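Local coordinates for protein isocitrate dehydrogenase [NAD] subunit 1 (Saccharomyces cerevisiae, PDB 3BLX) that takes part in the NAD+-dependent oxidative decarboxylation of isocitrate to 2-oxoglutarate in the citric acid cycle and binds the 5' leaders of mitochondrial mRNAs, at residues R37-A42 with A290-S295; S69-K74 with R98-I103; H182-M187 with L193-I198. All blocks are in the same frame, centred on the assembly; numbering follows the deposited sequence.

Contact 1. Residues R37-A42 with A290-S295; sequences RTIFEA and AMILSS
Ile39 and Ile292 meet tip to tip through their delta methyls, Ile39 CD1 lying 3.7 Å from Ile292 CD1. The same methyl of Ile39 also comes within 4.1 Å of Ile292 CG2, so it rests against both branches of its partner while the two side chains cross at about a right angle. In each isoleucine the CG1 branch points away from the carbonyl carbon (chi1 -59° in Ile39 and -55° in Ile292), and an extended second torsion carries each CD1 to the end of its branch, where the two methyls meet. The second point of contact pairs Phe40 with Ser295: the hydroxyl approaches the far end of the ring obliquely, with Ser295 OG 3.0 Å from Phe40 CZ. At 2.7 Å resolution that spacing shows proximity and not strain. The contact is therefore two buried pairs, one apolar and one mixed, about a helical turn apart on the 290-295 side.

Behind this surface, Ser294 bonds back to its own helix, with Ser294 OG 2.9 Å from Ala290 O. That carbonyl is gripped from opposite faces by the hydroxyl and by the backbone N-H of Ser294. Ser294 OG is also bonded to Gly259 N, which ties the rear of the helix to strand 258-262.

Helices 27-42 and 289-302 are joined along more than this stretch, since Met291 touches Ile32 and Val36. Ile311 of helix 306-320 packs on both Phe40 and Ile292, helix 335-347 reaches Ile39 through Thr339, and the Phe40 ring meets that of Trp49 on strand 47-51.

Contact 2. Residues S69-K74 with R98-I103; sequences SLKRNK and RKQLDI
Leu101 carries its CG away from its own carbonyl carbon (chi1 -62°) and, with chi2 near 180°, sets its two methyls against consecutive residues of helix 60-73, Leu70 and Lys71. Lys71 starts out the same way but bends at its third torsion (98°), taking the amine up beside Gln100 while its CG methylene stays against the leucine.

The division of labour between the two branches is clear. Leu101 CD1 lies 3.8 Å from Leu70 CB and is also 3.9 Å from Leu70 CD1, the two leucines crossing at about a right angle. Leu101 CD2 takes the other neighbour, 3.8 Å from Lys71 CG. At the more open margin, beside the exposed Gln100, the polar ends approach without bonding: Lys71 NZ stands 4.4 Å from Gln100 OE1, too far for a hydrogen bond. The carbonyl of Lys71 does have a partner within its own segment, since Lys74 NZ lies 3.0 Å from Lys71 O and so folds the end of that side chain back over the helix terminus.

Around the contact, Tyr266 touches both Lys71 and Leu101, and Leu70 reaches Leu97, Thr21 and Val268. Arg98, which by similarity binds substrate, heads the second segment but faces other partners: its guanidinium bonds to Asn131 O and Gly89 O and makes a cation-pi interaction with Phe136.

Chemically, then, the join between the C-terminal end of helix 60-73 and the turn after helix 92-99 is held mainly by hydrocarbon, with an unbonded polar approach at its margin. The lysine contributes through its aliphatic stem, leaving its amine to a long, weak ion pair with Glu68.

Contact 3. Residues H182-M187 with L193-I198; sequences HKANIM and LFRNII
His182 and Arg195 bring their backbones closest, CA to CA 6.6 Å, where the last, fully extended residue of strand 177-182 passes helix 190-205 and the chain then leaves the strand for an irregular loop. The imidazole lies under the aliphatic part of the arginine. Arg195 CB sits over one face, 4.0 Å from the centroid of the His182 ring and only 20° off its normal, which meets the definition of a CH-pi contact. The chain continues along the ring rim, Arg195 CD being 3.8 Å from His182 NE2.

The ring's pose is fixed from its own side of the contact. Its CG occupies the crowded position between backbone N and carbonyl carbon (chi1 60°), and this folds the ring toward the following loop. There His182 ND1 accepts a nearly straight bond from Ala184 N, 2.9 Å away and in the ring plane. Because ND1 is used as an acceptor, a neutral imidazole would probably keep its proton on NE2.

Beyond the ring the arginine bends at chi3, placing its guanidinium at 82° to the imidazole plane. Arg195 NH1 then comes obliquely to Ala184 CB, at 3.4 Å. Asn196 steadies the group at its edge, with Arg195 NE 3.2 Å from Asn196 OD1, the donor standing above the amide carbonyl plane. Phe194 adds a looser touch to His182 CB.

Lys183, critical for catalysis by similarity, follows His182 directly, and its backbone N is bonded to Asp191. The helix links parallel neighbouring strands 177-182 and 210-215 in a beta-alpha-beta crossover. Ser213 of the second strand touches both His182 and Arg195, helix 156-172 packs on Ile197 and Ile198, and Val154 of subunit 2 packs on Leu193.

Contact 1 closes a long chain loop, within which contact 2 and then contact 3 occur in series. Contacts 1 and 2 have centres about 22 Å apart; the centre of contact 3 is about 39 Å from that of contact 1, across the centre of the chain, and about 30 Å from that of contact 2. No two touch. A branched mixed sheet runs past all three. Contacts 1 and 2 use elements from the N- and C-terminal parts of the chain, including strands 17-25 and 267-269, and contact 3 elements from its middle, consistent with the family's two domains, one built from both chain ends and one from the middle. Contact 3 also borders subunit 2.

Contact 1. Residues R37-A42 with A290-S295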
ATOM      1  N   ARG E  37     -11.957 -26.393  27.040  1.00 29.38           N
ATOM      2  CA  ARG E  37     -11.057 -27.403  26.495  1.00 37.68           C
ATOM      3  C   ARG E  37     -11.611 -28.813  26.693  1.00 51.05           C
ATOM      4  O   ARG E  37     -11.585 -29.628  25.768  1.00 45.92           O
ATOM      5  CB  ARG E  37      -9.688 -27.310  27.150  1.00 28.83           C
ATOM      6  CG  ARG E  37      -8.650 -26.672  26.306  1.00 44.58           C
ATOM      7  CD  ARG E  37      -7.284 -27.053  26.804  1.00 52.66           C
ATOM      8  NE  ARG E  37      -6.734 -26.021  27.661  1.00 58.83           N
ATOM      9  CZ  ARG E  37      -5.648 -25.316  27.362  1.00 77.86           C
ATOM     10  NH1 ARG E  37      -5.008 -25.561  26.220  1.00 42.28           N
ATOM     11  NH2 ARG E  37      -5.200 -24.377  28.205  1.00 68.98           N
ATOM     12  N   THR E  38     -12.101 -29.077  27.909  1.00 46.40           N
ATOM     13  CA  THR E  38     -12.660 -30.372  28.308  1.00 46.89           C
ATOM     14  C   THR E  38     -13.938 -30.739  27.533  1.00 38.57           C
ATOM     15  O   THR E  38     -14.058 -31.824  26.970  1.00 41.03           O
ATOM     16  CB  THR E  38     -12.950 -30.421  29.847  1.00 49.42           C
ATOM     17  OG1 THR E  38     -11.732 -30.302  30.588  1.00 37.55           O
ATOM     18  CG2 THR E  38     -13.600 -31.720  30.230  1.00 32.84           C
ATOM     19  N   ILE E  39     -14.905 -29.844  27.521  1.00 30.75           N
ATOM     20  CA  ILE E  39     -16.088 -30.065  26.704  1.00 34.39           C
ATOM     21  C   ILE E  39     -15.745 -30.267  25.223  1.00 44.08           C
ATOM     22  O   ILE E  39     -16.375 -31.069  24.529  1.00 47.02           O
ATOM     23  CB  ILE E  39     -17.058 -28.909  26.818  1.00 18.26           C
ATOM     24  CG1 ILE E  39     -17.497 -28.723  28.272  1.00 36.58           C
ATOM     25  CG2 ILE E  39     -18.241 -29.120  25.895  1.00 21.34           C
ATOM     26  CD1 ILE E  39     -18.384 -27.502  28.506  1.00 35.14           C
ATOM     27  N   PHE E  40     -14.743 -29.551  24.733  1.00 45.40           N
ATOM     28  CA  PHE E  40     -14.390 -29.631  23.314  1.00 48.22           C
ATOM     29  C   PHE E  40     -13.767 -30.968  22.927  1.00 43.40           C
ATOM     30  O   PHE E  40     -14.123 -31.521  21.913  1.00 51.36           O
ATOM     31  CB  PHE E  40     -13.480 -28.468  22.881  1.00 40.58           C
ATOM     32  CG  PHE E  40     -14.232 -27.240  22.413  1.00 33.14           C
ATOM     33  CD1 PHE E  40     -15.432 -26.873  22.997  1.00 40.08           C
ATOM     34  CD2 PHE E  40     -13.714 -26.435  21.434  1.00 26.73           C
ATOM     35  CE1 PHE E  40     -16.100 -25.745  22.583  1.00 29.89           C
ATOM     36  CE2 PHE E  40     -14.371 -25.312  21.024  1.00 25.15           C
ATOM     37  CZ  PHE E  40     -15.568 -24.963  21.591  1.00 27.30           C
ATOM     38  N   GLU E  41     -12.836 -31.476  23.723  1.00 40.57           N
ATOM     39  CA  GLU E  41     -12.272 -32.796  23.469  1.00 60.02           C
ATOM     40  C   GLU E  41     -13.342 -33.889  23.582  1.00 54.18           C
ATOM     41  O   GLU E  41     -13.319 -34.871  22.842  1.00 52.78           O
ATOM     42  CB  GLU E  41     -11.091 -33.099  24.408  1.00 45.31           C
ATOM     43  CG  GLU E  41     -11.490 -33.409  25.837  1.00 87.91           C
ATOM     44  CD  GLU E  41     -10.327 -33.923  26.691  1.00122.11           C
ATOM     45  OE1 GLU E  41     -10.502 -34.042  27.932  1.00 98.47           O
ATOM     46  OE2 GLU E  41      -9.244 -34.209  26.120  1.00121.00           O
ATOM     47  N   ALA E  42     -14.283 -33.700  24.497  1.00 49.46           N
ATOM     48  CA  ALA E  42     -15.328 -34.685  24.748  1.00 54.32           C
ATOM     49  C   ALA E  42     -16.268 -34.789  23.571  1.00 47.67           C
ATOM     50  O   ALA E  42     -16.835 -35.836  23.304  1.00 55.97           O
ATOM     51  CB  ALA E  42     -16.113 -34.314  25.993  1.00 47.77           C
ATOM     52  N   ALA E 290     -20.152 -18.283  30.967  1.00 25.14           N
ATOM     53  CA  ALA E 290     -19.855 -17.170  30.080  1.00 24.61           C
ATOM     54  C   ALA E 290     -18.796 -17.574  29.087  1.00 23.08           C
ATOM     55  O   ALA E 290     -18.933 -17.327  27.910  1.00 27.40           O
ATOM     56  CB  ALA E 290     -19.417 -15.929  30.869  1.00 19.89           C
ATOM     57  N   MET E 291     -17.738 -18.201  29.570  1.00 22.02           N
ATOM     58  CA  MET E 291     -16.698 -18.738  28.694  1.00 26.76           C
ATOM     59  C   MET E 291     -17.244 -19.799  27.714  1.00 29.44           C
ATOM     60  O   MET E 291     -16.953 -19.754  26.537  1.00 24.75           O
ATOM     61  CB  MET E 291     -15.542 -19.311  29.512  1.00 15.97           C
ATOM     62  CG  MET E 291     -14.351 -19.615  28.706  1.00 33.12           C
ATOM     63  SD  MET E 291     -13.752 -18.150  27.880  1.00 30.36           S
ATOM     64  CE  MET E 291     -13.082 -17.232  29.250  1.00 47.38           C
ATOM     65  N   ILE E 292     -18.057 -20.726  28.199  1.00 27.48           N
ATOM     66  CA  ILE E 292     -18.605 -21.748  27.344  1.00 29.17           C
ATOM     67  C   ILE E 292     -19.518 -21.164  26.256  1.00 34.71           C
ATOM     68  O   ILE E 292     -19.413 -21.526  25.080  1.00 30.55           O
ATOM     69  CB  ILE E 292     -19.382 -22.801  28.164  1.00 34.24           C
ATOM     70  CG1 ILE E 292     -18.486 -23.392  29.266  1.00 38.72           C
ATOM     71  CG2 ILE E 292     -19.907 -23.912  27.244  1.00 25.27           C
ATOM     72  CD1 ILE E 292     -19.201 -24.344  30.238  1.00 22.21           C
ATOM     73  N   LEU E 293     -20.427 -20.281  26.656  1.00 26.41           N
ATOM     74  CA  LEU E 293     -21.326 -19.642  25.716  1.00 34.67           C
ATOM     75  C   LEU E 293     -20.570 -18.778  24.694  1.00 35.45           C
ATOM     76  O   LEU E 293     -20.936 -18.707  23.522  1.00 29.29           O
ATOM     77  CB  LEU E 293     -22.368 -18.808  26.461  1.00 32.31           C
ATOM     78  CG  LEU E 293     -23.347 -19.663  27.260  1.00 34.91           C
ATOM     79  CD1 LEU E 293     -24.432 -18.816  27.893  1.00 22.21           C
ATOM     80  CD2 LEU E 293     -23.949 -20.716  26.357  1.00 19.74           C
ATOM     81  N   SER E 294     -19.518 -18.113  25.144  1.00 28.34           N
ATOM     82  CA  SER E 294     -18.692 -17.349  24.237  1.00 32.55           C
ATOM     83  C   SER E 294     -18.053 -18.330  23.277  1.00 28.46           C
ATOM     84  O   SER E 294     -17.916 -18.049  22.101  1.00 23.93           O
ATOM     85  CB  SER E 294     -17.610 -16.590  25.010  1.00 29.31           C
ATOM     86  OG  SER E 294     -18.196 -15.558  25.778  1.00 26.28           O
ATOM     87  N   SER E 295     -17.692 -19.484  23.814  1.00 21.25           N
ATOM     88  CA  SER E 295     -17.126 -20.578  23.051  1.00 26.03           C
ATOM     89  C   SER E 295     -18.034 -20.972  21.906  1.00 31.46           C
ATOM     90  O   SER E 295     -17.554 -21.351  20.836  1.00 29.74           O
ATOM     91  CB  SER E 295     -16.954 -21.801  23.961  1.00 23.50           C
ATOM     92  OG  SER E 295     -15.983 -22.661  23.462  1.00 39.15           O
TER

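Contact 2. Residues S69-K74 with R98-I103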
ATOM      1  N   SER E  69       0.115 -14.661  17.238  1.00 26.08           N
ATOM      2  CA  SER E  69      -0.722 -15.828  17.069  1.00 22.19           C
ATOM      3  C   SER E  69      -2.062 -15.487  16.426  1.00 21.29           C
ATOM      4  O   SER E  69      -2.514 -16.210  15.543  1.00 18.13           O
ATOM      5  CB  SER E  69      -0.914 -16.529  18.407  1.00 22.51           C
ATOM      6  OG  SER E  69      -1.759 -17.652  18.281  1.00 22.62           O
ATOM      7  N   LEU E  70      -2.691 -14.386  16.853  1.00 17.23           N
ATOM      8  CA  LEU E  70      -3.936 -13.936  16.232  1.00 17.99           C
ATOM      9  C   LEU E  70      -3.762 -13.522  14.786  1.00 24.10           C
ATOM     10  O   LEU E  70      -4.640 -13.762  13.979  1.00 25.77           O
ATOM     11  CB  LEU E  70      -4.569 -12.820  17.003  1.00 16.74           C
ATOM     12  CG  LEU E  70      -5.384 -13.342  18.185  1.00 25.97           C
ATOM     13  CD1 LEU E  70      -5.659 -12.220  19.149  1.00 27.07           C
ATOM     14  CD2 LEU E  70      -6.677 -13.980  17.728  1.00 22.81           C
ATOM     15  N   LYS E  71      -2.619 -12.938  14.449  1.00 17.52           N
ATOM     16  CA  LYS E  71      -2.370 -12.573  13.078  1.00 24.17           C
ATOM     17  C   LYS E  71      -2.340 -13.798  12.165  1.00 31.72           C
ATOM     18  O   LYS E  71      -2.808 -13.737  11.018  1.00 31.64           O
ATOM     19  CB  LYS E  71      -1.088 -11.766  12.973  1.00 28.41           C
ATOM     20  CG  LYS E  71      -1.329 -10.289  13.233  1.00 33.31           C
ATOM     21  CD  LYS E  71      -0.099  -9.559  13.766  1.00 39.83           C
ATOM     22  CE  LYS E  71       0.656  -8.811  12.688  1.00 52.37           C
ATOM     23  NZ  LYS E  71       1.613  -7.901  13.350  1.00 52.99           N
ATOM     24  N   ARG E  72      -1.815 -14.901  12.696  1.00 28.85           N
ATOM     25  CA  ARG E  72      -1.746 -16.151  11.967  1.00 21.56           C
ATOM     26  C   ARG E  72      -3.084 -16.866  11.931  1.00 28.99           C
ATOM     27  O   ARG E  72      -3.500 -17.343  10.897  1.00 30.40           O
ATOM     28  CB  ARG E  72      -0.716 -17.069  12.592  1.00 19.34           C
ATOM     29  CG  ARG E  72       0.702 -16.583  12.514  1.00 20.53           C
ATOM     30  CD  ARG E  72       1.671 -17.714  12.795  1.00 30.99           C
ATOM     31  NE  ARG E  72       1.593 -18.149  14.183  1.00 32.35           N
ATOM     32  CZ  ARG E  72       2.215 -17.530  15.179  1.00 34.16           C
ATOM     33  NH1 ARG E  72       2.952 -16.458  14.921  1.00 31.19           N
ATOM     34  NH2 ARG E  72       2.110 -17.975  16.426  1.00 24.39           N
ATOM     35  N   ASN E  73      -3.762 -16.938  13.064  1.00 22.71           N
ATOM     36  CA  ASN E  73      -4.946 -17.784  13.141  1.00 22.74           C
ATOM     37  C   ASN E  73      -6.249 -17.049  12.845  1.00 19.34           C
ATOM     38  O   ASN E  73      -7.197 -17.651  12.375  1.00 15.69           O
ATOM     39  CB  ASN E  73      -5.022 -18.491  14.497  1.00 21.36           C
ATOM     40  CG  ASN E  73      -3.767 -19.244  14.837  1.00 23.59           C
ATOM     41  OD1 ASN E  73      -3.014 -19.681  13.963  1.00 31.26           O
ATOM     42  ND2 ASN E  73      -3.542 -19.422  16.122  1.00 24.45           N
ATOM     43  N   LYS E  74      -6.286 -15.750  13.144  1.00 20.24           N
ATOM     44  CA  LYS E  74      -7.462 -14.889  12.916  1.00 18.25           C
ATOM     45  C   LYS E  74      -8.595 -15.022  13.928  1.00 16.54           C
ATOM     46  O   LYS E  74      -9.424 -14.143  14.030  1.00 24.07           O
ATOM     47  CB  LYS E  74      -8.043 -15.065  11.495  1.00 23.96           C
ATOM     48  CG  LYS E  74      -7.020 -15.075  10.363  1.00 19.25           C
ATOM     49  CD  LYS E  74      -6.215 -13.825  10.339  1.00 25.51           C
ATOM     50  CE  LYS E  74      -5.534 -13.631   9.003  1.00 26.72           C
ATOM     51  NZ  LYS E  74      -4.576 -14.742   8.745  1.00 45.38           N
ATOM     52  N   ARG E  98      -6.600  -3.754  20.075  1.00 23.46           N
ATOM     53  CA  ARG E  98      -7.329  -2.632  19.527  1.00 26.16           C
ATOM     54  C   ARG E  98      -6.448  -1.785  18.575  1.00 23.92           C
ATOM     55  O   ARG E  98      -6.898  -1.367  17.523  1.00 34.39           O
ATOM     56  CB  ARG E  98      -7.962  -1.849  20.682  1.00 20.60           C
ATOM     57  CG  ARG E  98      -7.826  -0.370  20.610  1.00 30.71           C
ATOM     58  CD  ARG E  98      -8.049   0.280  21.955  1.00 31.88           C
ATOM     59  NE  ARG E  98      -9.165  -0.319  22.677  1.00 30.17           N
ATOM     60  CZ  ARG E  98      -9.088  -0.729  23.940  1.00 31.82           C
ATOM     61  NH1 ARG E  98      -7.962  -0.581  24.625  1.00 28.18           N
ATOM     62  NH2 ARG E  98     -10.141  -1.277  24.519  1.00 20.63           N
ATOM     63  N   LYS E  99      -5.185  -1.567  18.927  1.00 27.00           N
ATOM     64  CA  LYS E  99      -4.277  -0.773  18.077  1.00 40.87           C
ATOM     65  C   LYS E  99      -3.671  -1.566  16.926  1.00 38.41           C
ATOM     66  O   LYS E  99      -3.572  -1.050  15.830  1.00 34.89           O
ATOM     67  CB  LYS E  99      -3.113  -0.139  18.864  1.00 36.54           C
ATOM     68  CG  LYS E  99      -3.468   0.594  20.147  1.00 44.42           C
ATOM     69  CD  LYS E  99      -4.134   1.927  19.934  1.00 44.43           C
ATOM     70  CE  LYS E  99      -4.356   2.653  21.277  1.00 51.69           C
ATOM     71  NZ  LYS E  99      -5.428   3.693  21.197  1.00 44.03           N
ATOM     72  N   GLN E 100      -3.240  -2.796  17.183  1.00 33.36           N
ATOM     73  CA  GLN E 100      -2.582  -3.580  16.148  1.00 34.56           C
ATOM     74  C   GLN E 100      -3.545  -4.383  15.291  1.00 41.17           C
ATOM     75  O   GLN E 100      -3.315  -4.547  14.102  1.00 49.77           O
ATOM     76  CB  GLN E 100      -1.524  -4.506  16.737  1.00 25.25           C
ATOM     77  CG  GLN E 100      -0.344  -3.789  17.326  1.00 33.15           C
ATOM     78  CD  GLN E 100       0.706  -4.745  17.826  1.00 53.10           C
ATOM     79  OE1 GLN E 100       1.293  -5.495  17.044  1.00 48.28           O
ATOM     80  NE2 GLN E 100       0.950  -4.730  19.142  1.00 38.70           N
ATOM     81  N   LEU E 101      -4.625  -4.888  15.876  1.00 33.02           N
ATOM     82  CA  LEU E 101      -5.522  -5.734  15.096  1.00 25.85           C
ATOM     83  C   LEU E 101      -6.770  -4.982  14.671  1.00 30.44           C
ATOM     84  O   LEU E 101      -7.589  -5.499  13.932  1.00 26.26           O
ATOM     85  CB  LEU E 101      -5.912  -6.968  15.887  1.00 25.30           C
ATOM     86  CG  LEU E 101      -4.787  -7.896  16.263  1.00 30.60           C
ATOM     87  CD1 LEU E 101      -5.437  -9.138  16.821  1.00 29.17           C
ATOM     88  CD2 LEU E 101      -3.916  -8.192  15.026  1.00 25.80           C
ATOM     89  N   ASP E 102      -6.917  -3.758  15.151  1.00 27.22           N
ATOM     90  CA  ASP E 102      -8.079  -2.936  14.822  1.00 27.70           C
ATOM     91  C   ASP E 102      -9.416  -3.643  15.105  1.00 27.54           C
ATOM     92  O   ASP E 102     -10.346  -3.609  14.310  1.00 27.00           O
ATOM     93  CB  ASP E 102      -7.999  -2.431  13.377  1.00 25.18           C
ATOM     94  CG  ASP E 102      -8.883  -1.196  13.127  1.00 54.09           C
ATOM     95  OD1 ASP E 102      -9.184  -0.434  14.087  1.00 43.09           O
ATOM     96  OD2 ASP E 102      -9.277  -0.977  11.954  1.00 57.87           O
ATOM     97  N   ILE E 103      -9.497  -4.288  16.258  1.00 28.10           N
ATOM     98  CA  ILE E 103     -10.728  -4.937  16.689  1.00 24.89           C
ATOM     99  C   ILE E 103     -11.606  -3.881  17.320  1.00 26.37           C
ATOM    100  O   ILE E 103     -11.309  -3.392  18.409  1.00 32.83           O
ATOM    101  CB  ILE E 103     -10.408  -6.032  17.695  1.00 21.05           C
ATOM    102  CG1 ILE E 103      -9.648  -7.160  16.986  1.00 27.95           C
ATOM    103  CG2 ILE E 103     -11.655  -6.578  18.288  1.00 17.40           C
ATOM    104  CD1 ILE E 103      -9.175  -8.253  17.906  1.00 29.51           C
TER

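Contact 3. Residues H182-M187 with L193-I198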
ATOM      1  N   HIS E 182     -26.362   7.797  23.768  1.00 30.62           N
ATOM      2  CA  HIS E 182     -25.430   8.904  23.646  1.00 34.53           C
ATOM      3  C   HIS E 182     -25.729   9.980  24.688  1.00 38.44           C
ATOM      4  O   HIS E 182     -26.694   9.872  25.457  1.00 37.67           O
ATOM      5  CB  HIS E 182     -25.633   9.516  22.284  1.00 28.42           C
ATOM      6  CG  HIS E 182     -27.018  10.023  22.083  1.00 31.05           C
ATOM      7  ND1 HIS E 182     -27.436  11.250  22.553  1.00 37.55           N
ATOM      8  CD2 HIS E 182     -28.098   9.457  21.492  1.00 36.10           C
ATOM      9  CE1 HIS E 182     -28.710  11.425  22.241  1.00 45.35           C
ATOM     10  NE2 HIS E 182     -29.134  10.352  21.593  1.00 38.81           N
ATOM     11  N   LYS E 183     -24.912  11.025  24.698  1.00 28.35           N
ATOM     12  CA  LYS E 183     -25.129  12.157  25.586  1.00 32.89           C
ATOM     13  C   LYS E 183     -25.145  13.462  24.769  1.00 45.45           C
ATOM     14  O   LYS E 183     -24.443  14.419  25.091  1.00 46.15           O
ATOM     15  CB  LYS E 183     -24.030  12.185  26.659  1.00 41.23           C
ATOM     16  CG  LYS E 183     -24.432  12.764  28.011  1.00 51.81           C
ATOM     17  CD  LYS E 183     -23.489  12.272  29.106  1.00 56.40           C
ATOM     18  CE  LYS E 183     -23.868  12.846  30.469  1.00 93.85           C
ATOM     19  NZ  LYS E 183     -25.337  12.771  30.737  1.00 78.67           N
ATOM     20  N   ALA E 184     -25.950  13.498  23.708  1.00 46.88           N
ATOM     21  CA  ALA E 184     -25.963  14.643  22.793  1.00 48.75           C
ATOM     22  C   ALA E 184     -26.585  15.913  23.372  1.00 52.16           C
ATOM     23  O   ALA E 184     -26.452  16.995  22.802  1.00 54.99           O
ATOM     24  CB  ALA E 184     -26.648  14.273  21.479  1.00 44.29           C
ATOM     25  N   ASN E 185     -27.281  15.778  24.495  1.00 58.81           N
ATOM     26  CA  ASN E 185     -27.870  16.929  25.168  1.00 59.73           C
ATOM     27  C   ASN E 185     -26.793  17.885  25.701  1.00 52.48           C
ATOM     28  O   ASN E 185     -26.981  19.102  25.719  1.00 54.48           O
ATOM     29  CB  ASN E 185     -28.835  16.477  26.278  1.00 51.46           C
ATOM     30  CG  ASN E 185     -28.176  15.554  27.302  1.00 68.64           C
ATOM     31  OD1 ASN E 185     -27.210  14.846  26.995  1.00 65.49           O
ATOM     32  ND2 ASN E 185     -28.708  15.549  28.527  1.00 57.88           N
ATOM     33  N   ILE E 186     -25.658  17.319  26.112  1.00 52.12           N
ATOM     34  CA  ILE E 186     -24.543  18.083  26.662  1.00 55.75           C
ATOM     35  C   ILE E 186     -23.401  18.205  25.654  1.00 61.88           C
ATOM     36  O   ILE E 186     -22.955  19.314  25.335  1.00 63.62           O
ATOM     37  CB  ILE E 186     -23.988  17.422  27.931  1.00 61.36           C
ATOM     38  CG1 ILE E 186     -25.030  17.462  29.045  1.00 61.79           C
ATOM     39  CG2 ILE E 186     -22.724  18.118  28.384  1.00 62.78           C
ATOM     40  CD1 ILE E 186     -24.528  16.872  30.342  1.00 93.16           C
ATOM     41  N   MET E 187     -22.918  17.057  25.178  1.00 63.05           N
ATOM     42  CA  MET E 187     -21.911  17.004  24.110  1.00 49.23           C
ATOM     43  C   MET E 187     -22.613  17.112  22.765  1.00 47.29           C
ATOM     44  O   MET E 187     -22.737  16.120  22.055  1.00 55.48           O
ATOM     45  CB  MET E 187     -21.123  15.674  24.143  1.00 47.81           C
ATOM     46  CG  MET E 187     -20.644  15.185  25.519  1.00 50.49           C
ATOM     47  SD  MET E 187     -19.425  16.238  26.340  1.00 90.44           S
ATOM     48  CE  MET E 187     -18.103  16.304  25.141  1.00 45.62           C
ATOM     49  N   LEU E 193     -22.935  13.972  16.605  1.00 36.03           N
ATOM     50  CA  LEU E 193     -22.402  13.232  15.464  1.00 30.77           C
ATOM     51  C   LEU E 193     -22.759  11.749  15.519  1.00 42.07           C
ATOM     52  O   LEU E 193     -23.217  11.156  14.536  1.00 39.12           O
ATOM     53  CB  LEU E 193     -20.889  13.371  15.451  1.00 34.42           C
ATOM     54  CG  LEU E 193     -20.109  12.781  14.280  1.00 40.63           C
ATOM     55  CD1 LEU E 193     -20.464  13.518  13.018  1.00 34.63           C
ATOM     56  CD2 LEU E 193     -18.616  12.876  14.531  1.00 35.71           C
ATOM     57  N   PHE E 194     -22.535  11.163  16.692  1.00 38.34           N
ATOM     58  CA  PHE E 194     -22.853   9.763  16.936  1.00 34.37           C
ATOM     59  C   PHE E 194     -24.335   9.399  16.704  1.00 39.07           C
ATOM     60  O   PHE E 194     -24.640   8.506  15.906  1.00 32.43           O
ATOM     61  CB  PHE E 194     -22.450   9.377  18.354  1.00 33.71           C
ATOM     62  CG  PHE E 194     -22.469   7.897  18.590  1.00 34.98           C
ATOM     63  CD1 PHE E 194     -21.359   7.108  18.262  1.00 26.93           C
ATOM     64  CD2 PHE E 194     -23.603   7.285  19.118  1.00 24.19           C
ATOM     65  CE1 PHE E 194     -21.381   5.736  18.461  1.00 23.28           C
ATOM     66  CE2 PHE E 194     -23.632   5.905  19.318  1.00 29.28           C
ATOM     67  CZ  PHE E 194     -22.523   5.127  18.984  1.00 29.43           C
ATOM     68  N   ARG E 195     -25.244  10.068  17.416  1.00 28.72           N
ATOM     69  CA  ARG E 195     -26.685   9.896  17.222  1.00 27.98           C
ATOM     70  C   ARG E 195     -27.119  10.105  15.779  1.00 38.31           C
ATOM     71  O   ARG E 195     -27.930   9.338  15.255  1.00 41.89           O
ATOM     72  CB  ARG E 195     -27.454  10.888  18.096  1.00 40.64           C
ATOM     73  CG  ARG E 195     -28.939  10.946  17.803  1.00 42.68           C
ATOM     74  CD  ARG E 195     -29.555  12.233  18.339  1.00 50.17           C
ATOM     75  NE  ARG E 195     -29.011  13.406  17.654  1.00 65.37           N
ATOM     76  CZ  ARG E 195     -28.889  14.620  18.205  1.00 71.70           C
ATOM     77  NH1 ARG E 195     -29.278  14.833  19.468  1.00 50.22           N
ATOM     78  NH2 ARG E 195     -28.364  15.625  17.495  1.00 50.39           N
ATOM     79  N   ASN E 196     -26.593  11.145  15.135  1.00 33.43           N
ATOM     80  CA  ASN E 196     -26.978  11.434  13.752  1.00 33.17           C
ATOM     81  C   ASN E 196     -26.530  10.370  12.785  1.00 43.86           C
ATOM     82  O   ASN E 196     -27.347   9.875  12.003  1.00 45.44           O
ATOM     83  CB  ASN E 196     -26.436  12.779  13.300  1.00 37.38           C
ATOM     84  CG  ASN E 196     -27.113  13.916  14.004  1.00 51.08           C
ATOM     85  OD1 ASN E 196     -28.215  13.747  14.572  1.00 35.57           O
ATOM     86  ND2 ASN E 196     -26.460  15.081  14.009  1.00 42.54           N
ATOM     87  N   ILE E 197     -25.244  10.013  12.836  1.00 32.84           N
ATOM     88  CA  ILE E 197     -24.729   9.009  11.932  1.00 28.04           C
ATOM     89  C   ILE E 197     -25.486   7.691  12.074  1.00 34.32           C
ATOM     90  O   ILE E 197     -25.789   7.048  11.070  1.00 30.27           O
ATOM     91  CB  ILE E 197     -23.237   8.785  12.115  1.00 27.51           C
ATOM     92  CG1 ILE E 197     -22.476  10.022  11.645  1.00 29.45           C
ATOM     93  CG2 ILE E 197     -22.803   7.545  11.345  1.00 21.67           C
ATOM     94  CD1 ILE E 197     -20.976  10.037  12.033  1.00 31.60           C
ATOM     95  N   ILE E 198     -25.809   7.298  13.310  1.00 29.76           N
ATOM     96  CA  ILE E 198     -26.470   6.013  13.502  1.00 29.64           C
ATOM     97  C   ILE E 198     -27.859   6.078  12.886  1.00 34.90           C
ATOM     98  O   ILE E 198     -28.254   5.185  12.152  1.00 34.85           O
ATOM     99  CB  ILE E 198     -26.606   5.594  14.986  1.00 38.29           C
ATOM    100  CG1 ILE E 198     -25.250   5.569  15.703  1.00 34.56           C
ATOM    101  CG2 ILE E 198     -27.261   4.212  15.081  1.00 27.57           C
ATOM    102  CD1 ILE E 198     -24.416   4.401  15.337  1.00 26.99           C
TER